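Local atomic coordinates of berberine bridge enzyme-like 28 (Arabidopsis thaliana, PDB entry 5D79), a protein that binds FAD as an oxidoreductase of the berberine bridge enzyme-like family and takes part in the adaptation of the plant to salt stress. Residues A[201-206]-A[243-248]; A[147-152]-A[237-242]; A[399-404]-A[424-429]; A[186-191]-A[468-473]. All coordinates share one frame; numbering follows the deposited sequence.

Contact 1 (A[201-206]-A[243-248]); sequences NIIDAL and KVKLVD
Ile-202 and Val-244 face each other as a non-hydrogen-bonded pair where strands 202-206 and 243-245 run antiparallel, their axes 4.7 Å apart and their directions 169° from each other. Backbone bonds join the strands next to this pair: Ile-203 N donates to Lys-243 O (2.8 Å), almost straight at 172°, and Lys-245 N donates to Asn-201 O. Lys-243 N also donates to Asp-204 O.

The side chain of Lys-243 carries much of the contact. With CG anti to the backbone N (chi1 -168°) and the chain stretched out beyond it, its methylenes run past both Asp-204 and Ile-203: CB lies 3.6 Å from Asp-204 CB, and CG lies 3.9 Å from Ile-203 CG1. Ile-203 CD1 follows the lysine chain as far as CE. Between the side chains of Lys-243 and Asp-204 the contact is thus aliphatic; Lys-243 NZ and Asp-204 OD2 remain 5.7 Å apart, while Asp-204 OD1 accepts a bond from Arg-217 N.

Both strands belong to the antiparallel sheet of the FAD-binding PCMH-type domain, in which strand 238-248 pairs with 202-208 and also with 144-148. Ile-203 CG2 reaches Lys-245 CB at 4.1 Å from the other branch of the isoleucine, whereas Lys-245 NZ turns to the carbonyl O of Asn-142. Beyond the paired residues, the amide of Asn-201 crosses Val-247 at about a right angle, OD1 meeting CG1 at 3.7 Å. Its ND2 is held by the carbonyl oxygens of Leu-197 and Tyr-195.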
# COMPACT_ATOMS: atom_id res chain seq x y z
N ASN A 201 7.44 2.29 -12.05
CA ASN A 201 8.79 2.84 -12.09
C ASN A 201 9.87 1.85 -11.65
O ASN A 201 10.87 2.20 -11.02
CB ASN A 201 8.85 4.09 -11.23
CG ASN A 201 8.03 5.22 -11.81
OD1 ASN A 201 8.53 6.01 -12.60
ND2 ASN A 201 6.75 5.29 -11.44
N ILE A 202 9.64 0.60 -12.01
CA ILE A 202 10.56 -0.48 -11.69
C ILE A 202 11.04 -1.14 -12.98
O ILE A 202 10.24 -1.50 -13.84
CB ILE A 202 9.89 -1.49 -10.77
CG1 ILE A 202 9.68 -0.84 -9.39
CG2 ILE A 202 10.72 -2.77 -10.69
CD1 ILE A 202 8.61 -1.47 -8.55
N ILE A 203 12.35 -1.28 -13.12
CA ILE A 203 12.93 -1.65 -14.40
C ILE A 203 13.63 -3.02 -14.41
O ILE A 203 14.04 -3.50 -15.46
CB ILE A 203 13.92 -0.57 -14.87
CG1 ILE A 203 14.92 -0.27 -13.76
CG2 ILE A 203 13.19 0.70 -15.26
CD1 ILE A 203 16.06 0.63 -14.20
N ASP A 204 13.76 -3.63 -13.24
CA ASP A 204 14.32 -4.98 -13.09
C ASP A 204 14.00 -5.42 -11.67
O ASP A 204 13.61 -4.60 -10.84
CB ASP A 204 15.83 -5.03 -13.37
CG ASP A 204 16.36 -6.46 -13.63
OD1 ASP A 204 15.75 -7.44 -13.16
OD2 ASP A 204 17.40 -6.59 -14.30
N ALA A 205 14.17 -6.71 -11.37
CA ALA A 205 13.84 -7.22 -10.05
C ALA A 205 14.44 -8.59 -9.88
O ALA A 205 14.75 -9.25 -10.85
CB ALA A 205 12.33 -7.28 -9.87
N LEU A 206 14.60 -9.00 -8.63
CA LEU A 206 15.01 -10.37 -8.34
C LEU A 206 13.87 -11.07 -7.62
O LEU A 206 13.33 -10.52 -6.66
CB LEU A 206 16.28 -10.40 -7.47
CG LEU A 206 17.55 -9.73 -8.00
CD1 LEU A 206 18.60 -9.70 -6.90
CD2 LEU A 206 18.06 -10.45 -9.21
N LYS A 243 14.75 -3.11 -8.82
CA LYS A 243 15.60 -2.11 -9.46
C LYS A 243 14.73 -0.93 -9.85
O LYS A 243 13.93 -1.02 -10.77
CB LYS A 243 16.36 -2.65 -10.68
CG LYS A 243 17.46 -1.69 -11.15
CD LYS A 243 18.32 -2.28 -12.25
CE LYS A 243 19.32 -1.24 -12.75
NZ LYS A 243 20.45 -1.87 -13.51
N VAL A 244 14.89 0.17 -9.12
CA VAL A 244 14.05 1.35 -9.31
C VAL A 244 14.62 2.33 -10.33
O VAL A 244 15.83 2.39 -10.57
CB VAL A 244 13.80 2.10 -7.96
CG1 VAL A 244 13.11 1.19 -6.97
CG2 VAL A 244 15.09 2.64 -7.39
N LYS A 245 13.72 3.08 -10.95
CA LYS A 245 14.10 4.21 -11.78
C LYS A 245 13.81 5.49 -11.00
O LYS A 245 12.66 5.75 -10.62
CB LYS A 245 13.34 4.18 -13.11
CG LYS A 245 13.85 5.16 -14.14
CD LYS A 245 15.31 4.87 -14.44
CE LYS A 245 16.01 6.11 -14.95
NZ LYS A 245 17.42 5.80 -15.30
N LEU A 246 14.84 6.28 -10.73
CA LEU A 246 14.67 7.53 -10.00
C LEU A 246 14.15 8.64 -10.91
O LEU A 246 14.55 8.74 -12.07
CB LEU A 246 15.99 7.95 -9.35
CG LEU A 246 16.60 6.94 -8.35
CD1 LEU A 246 17.93 7.42 -7.78
CD2 LEU A 246 15.62 6.58 -7.23
N VAL A 247 13.23 9.46 -10.40
CA VAL A 247 12.57 10.47 -11.23
C VAL A 247 13.02 11.85 -10.82
O VAL A 247 13.51 12.06 -9.71
CB VAL A 247 11.03 10.36 -11.13
CG1 VAL A 247 10.56 9.01 -11.67
CG2 VAL A 247 10.56 10.58 -9.71
N ASP A 248 12.88 12.81 -11.73
CA ASP A 248 13.45 14.12 -11.51
C ASP A 248 12.48 15.02 -10.78
O ASP A 248 11.28 15.00 -11.03
CB ASP A 248 13.87 14.77 -12.83
CG ASP A 248 14.83 13.90 -13.63
OD1 ASP A 248 15.98 13.74 -13.20
OD2 ASP A 248 14.43 13.39 -14.70

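Contact 2 (A[147-152]-A[237-242]); sequences VQTGAT and GVILSW. With FAD (flavin-adenine dinucleotide), chain E; PO4 (phosphate ion), chain D.
The adenine end of the FAD site in the PCMH-type domain is built where Thr-149 meets Ile-239, just beyond the antiparallel pairing of Val-147 with Trp-242. Thr-149 OG1 donates to Ile-239 O (2.7 Å), placed there by a chi1 of 46° that sets the hydroxyl between the backbone N and the carbonyl carbon. The same carbonyl accepts FAD N6A at 2.8 Å, and Ile-239 N donates to FAD N1A at 3.0 Å, a donor-acceptor pair along the Watson-Crick edge of adenine. Ile-239 O thus receives both the threonine hydroxyl and the adenine amino group. Thr-149 N bonds to Leu-240 O, fixing the threonine backbone as well. Its methyl CG2 sits over one face of the Trp-242 indole in a CH-pi contact, 4.2 Å from the centroid of the five-membered ring, and Ile-239 CG2 also lies over the indole, toward its rim. On the other face of the strands, Gln-148 NE2 makes two weak bonds to a phosphate ion, probably from the crystallisation liquor. Leu-240 and Ser-241 form a classic beta bulge opposite Leu-206 of strand 202-208, and Leu-240 also packs on Ala-87 and Val-90 of helix 87-100, while Val-147 touches Ile-136 of strand 136-139.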
# COMPACT_ATOMS: atom_id res chain seq x y z
N VAL A 147 16.92 -2.00 -4.59
CA VAL A 147 16.31 -1.88 -3.27
C VAL A 147 15.81 -3.23 -2.80
O VAL A 147 14.81 -3.73 -3.31
CB VAL A 147 15.14 -0.88 -3.27
CG1 VAL A 147 14.76 -0.51 -1.83
CG2 VAL A 147 15.49 0.36 -4.10
N GLN A 148 16.51 -3.81 -1.83
CA GLN A 148 16.09 -5.07 -1.24
C GLN A 148 14.75 -4.92 -0.55
O GLN A 148 14.48 -3.91 0.11
CB GLN A 148 17.13 -5.58 -0.25
CG GLN A 148 18.48 -5.89 -0.87
CD GLN A 148 19.30 -6.83 -0.00
OE1 GLN A 148 19.28 -6.73 1.22
NE2 GLN A 148 20.02 -7.74 -0.63
N THR A 149 13.90 -5.93 -0.71
CA THR A 149 12.49 -5.84 -0.35
C THR A 149 12.17 -5.72 1.15
O THR A 149 11.02 -5.49 1.53
CB THR A 149 11.74 -7.06 -0.89
OG1 THR A 149 12.50 -8.24 -0.60
CG2 THR A 149 11.56 -6.93 -2.41
N GLY A 150 13.19 -5.86 2.00
CA GLY A 150 13.00 -5.70 3.43
C GLY A 150 13.03 -4.24 3.83
O GLY A 150 12.72 -3.90 4.98
N ALA A 151 13.38 -3.38 2.88
CA ALA A 151 13.50 -1.95 3.12
C ALA A 151 12.13 -1.30 3.22
O ALA A 151 11.15 -1.78 2.65
CB ALA A 151 14.31 -1.31 2.02
N THR A 152 12.04 -0.20 3.97
CA THR A 152 10.80 0.55 4.00
C THR A 152 10.90 1.68 3.01
O THR A 152 11.99 2.06 2.61
CB THR A 152 10.49 1.14 5.38
OG1 THR A 152 11.43 2.17 5.68
CG2 THR A 152 10.49 0.06 6.47
N GLY A 237 5.73 -15.43 -5.81
CA GLY A 237 7.06 -15.82 -5.35
C GLY A 237 7.56 -15.03 -4.16
O GLY A 237 6.78 -14.38 -3.46
N VAL A 238 8.86 -15.09 -3.91
CA VAL A 238 9.49 -14.21 -2.94
C VAL A 238 10.38 -13.21 -3.66
O VAL A 238 11.47 -13.56 -4.11
CB VAL A 238 10.33 -14.95 -1.89
CG1 VAL A 238 10.83 -13.96 -0.84
CG2 VAL A 238 9.51 -16.05 -1.23
N ILE A 239 9.91 -11.97 -3.74
CA ILE A 239 10.66 -10.92 -4.41
C ILE A 239 11.80 -10.47 -3.49
O ILE A 239 11.56 -10.08 -2.34
CB ILE A 239 9.76 -9.72 -4.78
CG1 ILE A 239 8.48 -10.23 -5.46
CG2 ILE A 239 10.49 -8.77 -5.71
CD1 ILE A 239 7.37 -9.24 -5.50
N LEU A 240 13.03 -10.54 -4.00
CA LEU A 240 14.21 -10.27 -3.20
C LEU A 240 14.64 -8.82 -3.29
O LEU A 240 15.14 -8.24 -2.30
CB LEU A 240 15.35 -11.18 -3.63
CG LEU A 240 15.21 -12.67 -3.34
CD1 LEU A 240 16.45 -13.39 -3.83
CD2 LEU A 240 14.97 -12.94 -1.85
N SER A 241 14.44 -8.22 -4.46
CA SER A 241 14.95 -6.88 -4.70
C SER A 241 14.23 -6.18 -5.85
O SER A 241 13.72 -6.83 -6.76
CB SER A 241 16.46 -6.96 -4.97
OG SER A 241 17.07 -5.71 -4.75
N TRP A 242 14.15 -4.85 -5.78
CA TRP A 242 13.62 -4.04 -6.88
C TRP A 242 14.75 -3.24 -7.50
O TRP A 242 15.61 -2.73 -6.78
CB TRP A 242 12.55 -3.04 -6.41
CG TRP A 242 11.34 -3.59 -5.74
CD1 TRP A 242 10.97 -3.40 -4.44
CD2 TRP A 242 10.30 -4.38 -6.34
NE1 TRP A 242 9.79 -4.04 -4.18
CE2 TRP A 242 9.35 -4.65 -5.33
CE3 TRP A 242 10.10 -4.91 -7.62
CZ2 TRP A 242 8.20 -5.41 -5.56
CZ3 TRP A 242 8.96 -5.67 -7.85
CH2 TRP A 242 8.03 -5.92 -6.82
PA FAD E . 3.49 -6.67 4.37
O1A FAD E . 2.41 -7.09 5.34
O2A FAD E . 4.87 -7.06 4.83
O5B FAD E . 3.15 -7.27 2.90
C5B FAD E . 1.85 -7.17 2.35
C4B FAD E . 1.58 -8.23 1.27
O4B FAD E . 2.67 -8.27 0.37
C3B FAD E . 1.45 -9.62 1.89
O3B FAD E . 0.49 -10.39 1.20
C2B FAD E . 2.84 -10.20 1.72
O2B FAD E . 2.83 -11.61 1.64
C1B FAD E . 3.35 -9.51 0.46
N9A FAD E . 4.81 -9.31 0.42
C8A FAD E . 5.60 -8.50 1.21
N7A FAD E . 6.89 -8.62 0.80
C5A FAD E . 6.94 -9.48 -0.24
C6A FAD E . 7.98 -9.97 -1.04
N6A FAD E . 9.18 -9.41 -1.00
N1A FAD E . 7.70 -10.87 -2.05
C2A FAD E . 6.41 -11.27 -2.28
N3A FAD E . 5.38 -10.79 -1.49
C4A FAD E . 5.64 -9.91 -0.49
N1 FAD E . -0.57 2.15 0.22
C2 FAD E . -0.59 3.13 -0.77
O2 FAD E . -0.27 2.85 -1.93
N3 FAD E . -0.96 4.42 -0.44
C4 FAD E . -1.30 4.76 0.86
O4 FAD E . -1.51 5.95 1.14
C4X FAD E . -1.26 3.79 1.86
N5 FAD E . -1.47 4.11 3.19
C5X FAD E . -1.12 3.20 4.17
C6 FAD E . -1.08 3.57 5.52
C7 FAD E . -0.73 2.65 6.50
C7M FAD E . -0.70 3.05 7.94
C8 FAD E . -0.38 1.34 6.14
C8M FAD E . -0.02 0.32 7.18
C9 FAD E . -0.42 0.97 4.80
C9A FAD E . -0.84 1.88 3.82
N10 FAD E . -0.92 1.51 2.49
C10 FAD E . -0.86 2.49 1.52
C1' FAD E . -0.99 0.06 2.11
C2' FAD E . 0.36 -0.58 1.88
O2' FAD E . 0.95 0.00 0.73
C3' FAD E . 0.15 -2.07 1.70
O3' FAD E . -0.32 -2.60 2.92
C4' FAD E . 1.43 -2.80 1.35
O4' FAD E . 1.13 -4.01 0.70
C5' FAD E . 2.15 -3.17 2.63
O5' FAD E . 3.47 -3.52 2.31
P FAD E . 4.40 -4.04 3.51
O1P FAD E . 5.67 -4.65 2.95
O2P FAD E . 4.72 -2.93 4.48
O3P FAD E . 3.38 -5.07 4.21
P PO4 D . 20.28 -6.78 -4.38
O1 PO4 D . 19.34 -5.67 -4.79
O2 PO4 D . 21.17 -7.11 -5.55
O3 PO4 D . 21.10 -6.32 -3.20
O4 PO4 D . 19.48 -8.00 -3.97

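Contact 3 (A[399-404]-A[424-429]); sequences ILTPFG and LYEIQY
Water 1 lies over one face of the paired strands, within bonding distance of Glu-426 OE1 (2.9 Å), Thr-401 OG1 and Ile-399 O. The strands, 399-402 and 425-429, are antiparallel neighbours in the seven-stranded sheet, and the face with the water carries Ile-399, Thr-401, Glu-426 and Gln-428. The backbones are laced by bonds in both directions at two pairs, Ile-399 with Gln-428 and Thr-401 with Glu-426; the straightest runs from Thr-401 N to Glu-426 O (2.8 Å, 175°). Phe-403 N continues the ladder to Leu-424 O past Pro-402.

On the water-bearing face Glu-426 extends with CG anti to the backbone N (chi1 -176°) and then bends, which brings OE1 round to the water. Its CB meets the Phe-403 ring at CE1, 3.5 Å away. Thr-401 OG1 has a further partner in Arg-287 NH2, and Gln-428 NE2 bonds to Tyr-113 OH. The side chain of Gln-428 lies about 5 Å from the bound FAD, so this face of the sheet looks toward the flavin pocket.

On the opposite face the side chains meet through carbon atoms. Tyr-425 bonds through its hydroxyl to Gln-274 OE1 and meets Trp-273 edge-to-face. Leu-400 lies alongside both Tyr-425 and Ile-427, one methyl to each: CD1 meets Ile-427 CD1 at 3.8 Å, and CD2 comes to 3.6 Å from Tyr-425 CE2.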
# COMPACT_ATOMS: atom_id res chain seq x y z
N ILE A 399 -10.53 9.74 2.72
CA ILE A 399 -9.42 10.37 2.02
C ILE A 399 -9.63 10.29 0.51
O ILE A 399 -9.74 9.21 -0.04
CB ILE A 399 -8.06 9.71 2.38
CG1 ILE A 399 -7.93 9.52 3.90
CG2 ILE A 399 -6.89 10.55 1.88
CD1 ILE A 399 -6.97 8.41 4.30
N LEU A 400 -9.67 11.45 -0.14
CA LEU A 400 -9.89 11.50 -1.58
C LEU A 400 -8.59 11.84 -2.30
O LEU A 400 -8.04 12.93 -2.15
CB LEU A 400 -11.00 12.51 -1.93
CG LEU A 400 -12.47 12.15 -1.66
CD1 LEU A 400 -12.75 11.99 -0.18
CD2 LEU A 400 -13.38 13.20 -2.24
N THR A 401 -8.10 10.88 -3.09
CA THR A 401 -6.83 10.98 -3.78
C THR A 401 -7.02 11.11 -5.29
O THR A 401 -7.53 10.19 -5.93
CB THR A 401 -5.97 9.75 -3.47
OG1 THR A 401 -5.69 9.73 -2.07
CG2 THR A 401 -4.65 9.79 -4.21
N PRO A 402 -6.60 12.25 -5.87
CA PRO A 402 -6.88 12.51 -7.28
C PRO A 402 -6.05 11.64 -8.24
O PRO A 402 -4.85 11.50 -8.06
CB PRO A 402 -6.53 13.98 -7.43
CG PRO A 402 -5.38 14.16 -6.46
CD PRO A 402 -5.69 13.26 -5.29
N PHE A 403 -6.71 11.05 -9.23
CA PHE A 403 -5.99 10.38 -10.31
C PHE A 403 -5.85 11.36 -11.50
O PHE A 403 -5.58 12.54 -11.30
CB PHE A 403 -6.70 9.08 -10.71
CG PHE A 403 -6.45 7.94 -9.76
CD1 PHE A 403 -6.13 8.18 -8.43
CD2 PHE A 403 -6.50 6.62 -10.20
CE1 PHE A 403 -5.87 7.13 -7.53
CE2 PHE A 403 -6.25 5.56 -9.32
CZ PHE A 403 -5.93 5.81 -7.98
N GLY A 404 -6.03 10.89 -12.73
CA GLY A 404 -5.77 11.75 -13.86
C GLY A 404 -4.27 11.94 -14.01
O GLY A 404 -3.49 11.27 -13.35
N LEU A 424 -11.68 9.29 -11.82
CA LEU A 424 -11.39 10.65 -11.39
C LEU A 424 -10.49 10.65 -10.15
O LEU A 424 -9.47 11.34 -10.10
CB LEU A 424 -12.70 11.41 -11.11
CG LEU A 424 -13.74 11.49 -12.22
CD1 LEU A 424 -14.79 12.46 -11.80
CD2 LEU A 424 -13.10 11.94 -13.50
N TYR A 425 -10.88 9.87 -9.14
CA TYR A 425 -10.09 9.77 -7.92
C TYR A 425 -10.38 8.47 -7.18
O TYR A 425 -11.32 7.75 -7.50
CB TYR A 425 -10.34 10.97 -7.01
CG TYR A 425 -11.76 11.14 -6.52
CD1 TYR A 425 -12.69 11.88 -7.26
CD2 TYR A 425 -12.18 10.59 -5.32
CE1 TYR A 425 -13.98 12.06 -6.83
CE2 TYR A 425 -13.49 10.75 -4.87
CZ TYR A 425 -14.38 11.49 -5.63
OH TYR A 425 -15.68 11.66 -5.20
N GLU A 426 -9.54 8.18 -6.20
CA GLU A 426 -9.72 7.01 -5.37
C GLU A 426 -10.13 7.51 -3.98
O GLU A 426 -9.72 8.60 -3.56
CB GLU A 426 -8.43 6.17 -5.33
CG GLU A 426 -8.52 4.85 -4.55
CD GLU A 426 -8.09 4.99 -3.10
OE1 GLU A 426 -7.55 6.06 -2.74
OE2 GLU A 426 -8.28 4.03 -2.33
N ILE A 427 -10.97 6.75 -3.30
CA ILE A 427 -11.42 7.18 -1.99
C ILE A 427 -11.28 6.03 -0.98
O ILE A 427 -11.69 4.90 -1.25
CB ILE A 427 -12.89 7.69 -2.05
CG1 ILE A 427 -13.41 8.07 -0.66
CG2 ILE A 427 -13.81 6.68 -2.71
CD1 ILE A 427 -14.70 8.83 -0.74
N GLN A 428 -10.66 6.33 0.15
CA GLN A 428 -10.48 5.34 1.21
C GLN A 428 -11.26 5.75 2.44
O GLN A 428 -11.19 6.89 2.88
CB GLN A 428 -9.00 5.17 1.57
CG GLN A 428 -8.73 4.15 2.67
CD GLN A 428 -7.32 4.20 3.22
OE1 GLN A 428 -6.53 5.10 2.90
NE2 GLN A 428 -6.99 3.22 4.07
N TYR A 429 -12.01 4.82 2.99
CA TYR A 429 -12.69 5.00 4.28
C TYR A 429 -11.96 4.15 5.30
O TYR A 429 -11.96 2.92 5.21
CB TYR A 429 -14.16 4.60 4.20
CG TYR A 429 -14.79 4.69 2.81
CD1 TYR A 429 -14.66 3.63 1.89
CD2 TYR A 429 -15.53 5.80 2.42
CE1 TYR A 429 -15.24 3.70 0.64
CE2 TYR A 429 -16.10 5.89 1.17
CZ TYR A 429 -15.96 4.83 0.28
OH TYR A 429 -16.55 4.90 -0.97
O HOH W 1 -7.59 8.32 -1.00

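Contact 4 (A[186-191]-A[468-473]); sequences GGYGTL and GAYVNF. With FAD (flavin-adenine dinucleotide), chain E.
Hydrogen bonds converge on Tyr-470 OH, which accepts Gly-187 N (2.7 Å) across the contact and Asn-472 ND2 (2.8 Å) from its own segment, and donates to FAD O2 at 2.7 Å. The bond from Gly-187 is bent, at 131°, whereas the Asn-472 amide donates close to its own plane. Tyr-188 N adds a second donor to FAD O2 (3.1 Å), so this flavin carbonyl is held from both segments; two donors here would probably favour negative charge at the N1-C2=O2 end of the isoalloxazine. Asn-472 OD1 accepts FAD O4', binding the ribityl chain.

Aromatic contacts fill the rest. Tyr-188, its CG set between the backbone N and the carbonyl carbon (chi1 69°), turns one ring face to FAD N3, which lies over the ring centre. Its CE2 touches Tyr-470 CE2 at 3.3 Å, the two planes oblique at 35°. Tyr-188 OH comes to the edge of the Phe-473 ring, 3.2 Å from CE2, and Phe-473 CE1 approaches FAD C10 at 3.5 Å.

Gly-186, which has no side chain, runs its backbone beside Tyr-470, with its C 3.9 Å from Tyr-470 OH. The two loops meet at the pyrimidine end of the flavin: segment 186-191 lies between helices 179-184 and 192-195, while segment 468-473 follows helix 441-458 and precedes helix 488-500, where Val-471 packs on Tyr-499 and Phe-500.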
# COMPACT_ATOMS: atom_id res chain seq x y z
N GLY A 186 1.29 -2.17 -6.35
CA GLY A 186 1.08 -0.88 -6.99
C GLY A 186 1.85 0.25 -6.31
O GLY A 186 3.05 0.46 -6.57
N GLY A 187 1.17 1.00 -5.44
CA GLY A 187 1.83 2.00 -4.62
C GLY A 187 1.69 3.44 -5.08
O GLY A 187 2.46 3.91 -5.90
N TYR A 188 0.71 4.16 -4.54
CA TYR A 188 0.54 5.57 -4.90
C TYR A 188 0.92 6.48 -3.73
O TYR A 188 0.91 6.08 -2.56
CB TYR A 188 -0.90 5.85 -5.36
CG TYR A 188 -1.98 5.78 -4.29
CD1 TYR A 188 -2.15 6.81 -3.36
CD2 TYR A 188 -2.85 4.70 -4.23
CE1 TYR A 188 -3.13 6.75 -2.39
CE2 TYR A 188 -3.84 4.63 -3.26
CZ TYR A 188 -3.98 5.66 -2.34
OH TYR A 188 -4.98 5.59 -1.38
N GLY A 189 1.24 7.73 -4.07
CA GLY A 189 1.61 8.76 -3.11
C GLY A 189 1.53 10.08 -3.85
O GLY A 189 0.91 10.15 -4.92
N THR A 190 2.18 11.11 -3.34
CA THR A 190 1.99 12.46 -3.86
C THR A 190 2.56 12.76 -5.26
O THR A 190 2.42 13.89 -5.75
CB THR A 190 2.59 13.49 -2.90
OG1 THR A 190 3.99 13.26 -2.78
CG2 THR A 190 1.95 13.35 -1.54
N LEU A 191 3.17 11.78 -5.92
CA LEU A 191 3.72 11.99 -7.26
C LEU A 191 3.00 11.17 -8.32
O LEU A 191 3.46 11.08 -9.45
CB LEU A 191 5.21 11.65 -7.29
CG LEU A 191 6.23 12.59 -6.64
CD1 LEU A 191 7.60 11.91 -6.49
CD2 LEU A 191 6.36 13.88 -7.43
N GLY A 468 -14.49 -1.44 -8.33
CA GLY A 468 -13.04 -1.44 -8.20
C GLY A 468 -12.50 -1.33 -6.78
O GLY A 468 -13.06 -0.62 -5.94
N ALA A 469 -11.40 -2.04 -6.52
CA ALA A 469 -10.72 -2.03 -5.23
C ALA A 469 -9.18 -2.03 -5.40
O ALA A 469 -8.64 -2.62 -6.35
CB ALA A 469 -11.16 -3.25 -4.39
N TYR A 470 -8.49 -1.36 -4.49
CA TYR A 470 -7.02 -1.31 -4.49
C TYR A 470 -6.39 -2.45 -3.66
O TYR A 470 -6.61 -2.55 -2.44
CB TYR A 470 -6.57 0.07 -3.96
CG TYR A 470 -5.08 0.33 -3.96
CD1 TYR A 470 -4.23 -0.22 -4.93
CD2 TYR A 470 -4.51 1.15 -2.99
CE1 TYR A 470 -2.86 0.05 -4.92
CE2 TYR A 470 -3.16 1.39 -2.96
CZ TYR A 470 -2.35 0.85 -3.93
OH TYR A 470 -1.01 1.13 -3.87
N VAL A 471 -5.59 -3.30 -4.31
CA VAL A 471 -5.08 -4.54 -3.70
C VAL A 471 -4.13 -4.27 -2.54
O VAL A 471 -3.95 -5.14 -1.67
CB VAL A 471 -4.38 -5.47 -4.75
CG1 VAL A 471 -2.92 -5.06 -5.01
CG2 VAL A 471 -4.45 -6.92 -4.30
N ASN A 472 -3.54 -3.08 -2.50
CA ASN A 472 -2.71 -2.69 -1.37
C ASN A 472 -3.56 -2.34 -0.14
O ASN A 472 -3.05 -2.26 0.97
CB ASN A 472 -1.80 -1.51 -1.73
CG ASN A 472 -0.42 -1.96 -2.20
OD1 ASN A 472 -0.00 -3.09 -1.93
ND2 ASN A 472 0.28 -1.09 -2.88
N PHE A 473 -4.86 -2.16 -0.35
CA PHE A 473 -5.80 -2.09 0.78
C PHE A 473 -6.59 -3.41 0.85
O PHE A 473 -7.78 -3.44 0.54
CB PHE A 473 -6.77 -0.89 0.64
CG PHE A 473 -6.10 0.47 0.64
CD1 PHE A 473 -4.94 0.71 1.38
CD2 PHE A 473 -6.63 1.52 -0.11
CE1 PHE A 473 -4.33 1.97 1.38
CE2 PHE A 473 -6.02 2.78 -0.13
CZ PHE A 473 -4.87 3.00 0.62
PA FAD E . 3.49 -6.67 4.37
O1A FAD E . 2.41 -7.09 5.34
O2A FAD E . 4.87 -7.06 4.83
O5B FAD E . 3.15 -7.27 2.90
C5B FAD E . 1.85 -7.17 2.35
C4B FAD E . 1.58 -8.23 1.27
O4B FAD E . 2.67 -8.27 0.37
C3B FAD E . 1.45 -9.62 1.89
O3B FAD E . 0.49 -10.39 1.20
C2B FAD E . 2.84 -10.20 1.72
O2B FAD E . 2.83 -11.61 1.64
C1B FAD E . 3.35 -9.51 0.46
N9A FAD E . 4.81 -9.31 0.42
C8A FAD E . 5.60 -8.50 1.21
N7A FAD E . 6.89 -8.62 0.80
C5A FAD E . 6.94 -9.48 -0.24
C6A FAD E . 7.98 -9.97 -1.04
N6A FAD E . 9.18 -9.41 -1.00
N1A FAD E . 7.70 -10.87 -2.05
C2A FAD E . 6.41 -11.27 -2.28
N3A FAD E . 5.38 -10.79 -1.49
C4A FAD E . 5.64 -9.91 -0.49
N1 FAD E . -0.57 2.15 0.22
C2 FAD E . -0.59 3.13 -0.77
O2 FAD E . -0.27 2.85 -1.93
N3 FAD E . -0.96 4.42 -0.44
C4 FAD E . -1.30 4.76 0.86
O4 FAD E . -1.51 5.95 1.14
C4X FAD E . -1.26 3.79 1.86
N5 FAD E . -1.47 4.11 3.19
C5X FAD E . -1.12 3.20 4.17
C6 FAD E . -1.08 3.57 5.52
C7 FAD E . -0.73 2.65 6.50
C7M FAD E . -0.70 3.05 7.94
C8 FAD E . -0.38 1.34 6.14
C8M FAD E . -0.02 0.32 7.18
C9 FAD E . -0.42 0.97 4.80
C9A FAD E . -0.84 1.88 3.82
N10 FAD E . -0.92 1.51 2.49
C10 FAD E . -0.86 2.49 1.52
C1' FAD E . -0.99 0.06 2.11
C2' FAD E . 0.36 -0.58 1.88
O2' FAD E . 0.95 0.00 0.73
C3' FAD E . 0.15 -2.07 1.70
O3' FAD E . -0.32 -2.60 2.92
C4' FAD E . 1.43 -2.80 1.35
O4' FAD E . 1.13 -4.01 0.70
C5' FAD E . 2.15 -3.17 2.63
O5' FAD E . 3.47 -3.52 2.31
P FAD E . 4.40 -4.04 3.51
O1P FAD E . 5.67 -4.65 2.95
O2P FAD E . 4.72 -2.93 4.48
O3P FAD E . 3.38 -5.07 4.21

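Overall arrangement
Contacts 1 and 2 share strand 238-248 and one antiparallel sheet of the PCMH-type domain; their centres are 12 Å apart and their segments alternate along the chain. Contact 3 belongs to the separate seven-stranded sheet, across the chain's centre from contact 2 and about 27 Å from it, centre to centre. Contact 4, close to the centre of the molecule, joins loops 277 residues apart, and both contact 1 and contact 3 are nested within the loop it closes. It touches contact 3, their centres 10 Å apart. FAD spans the arrangement, its adenine at contact 2 and its flavin at contact 4, so the cofactor site draws on distant parts of the sequence.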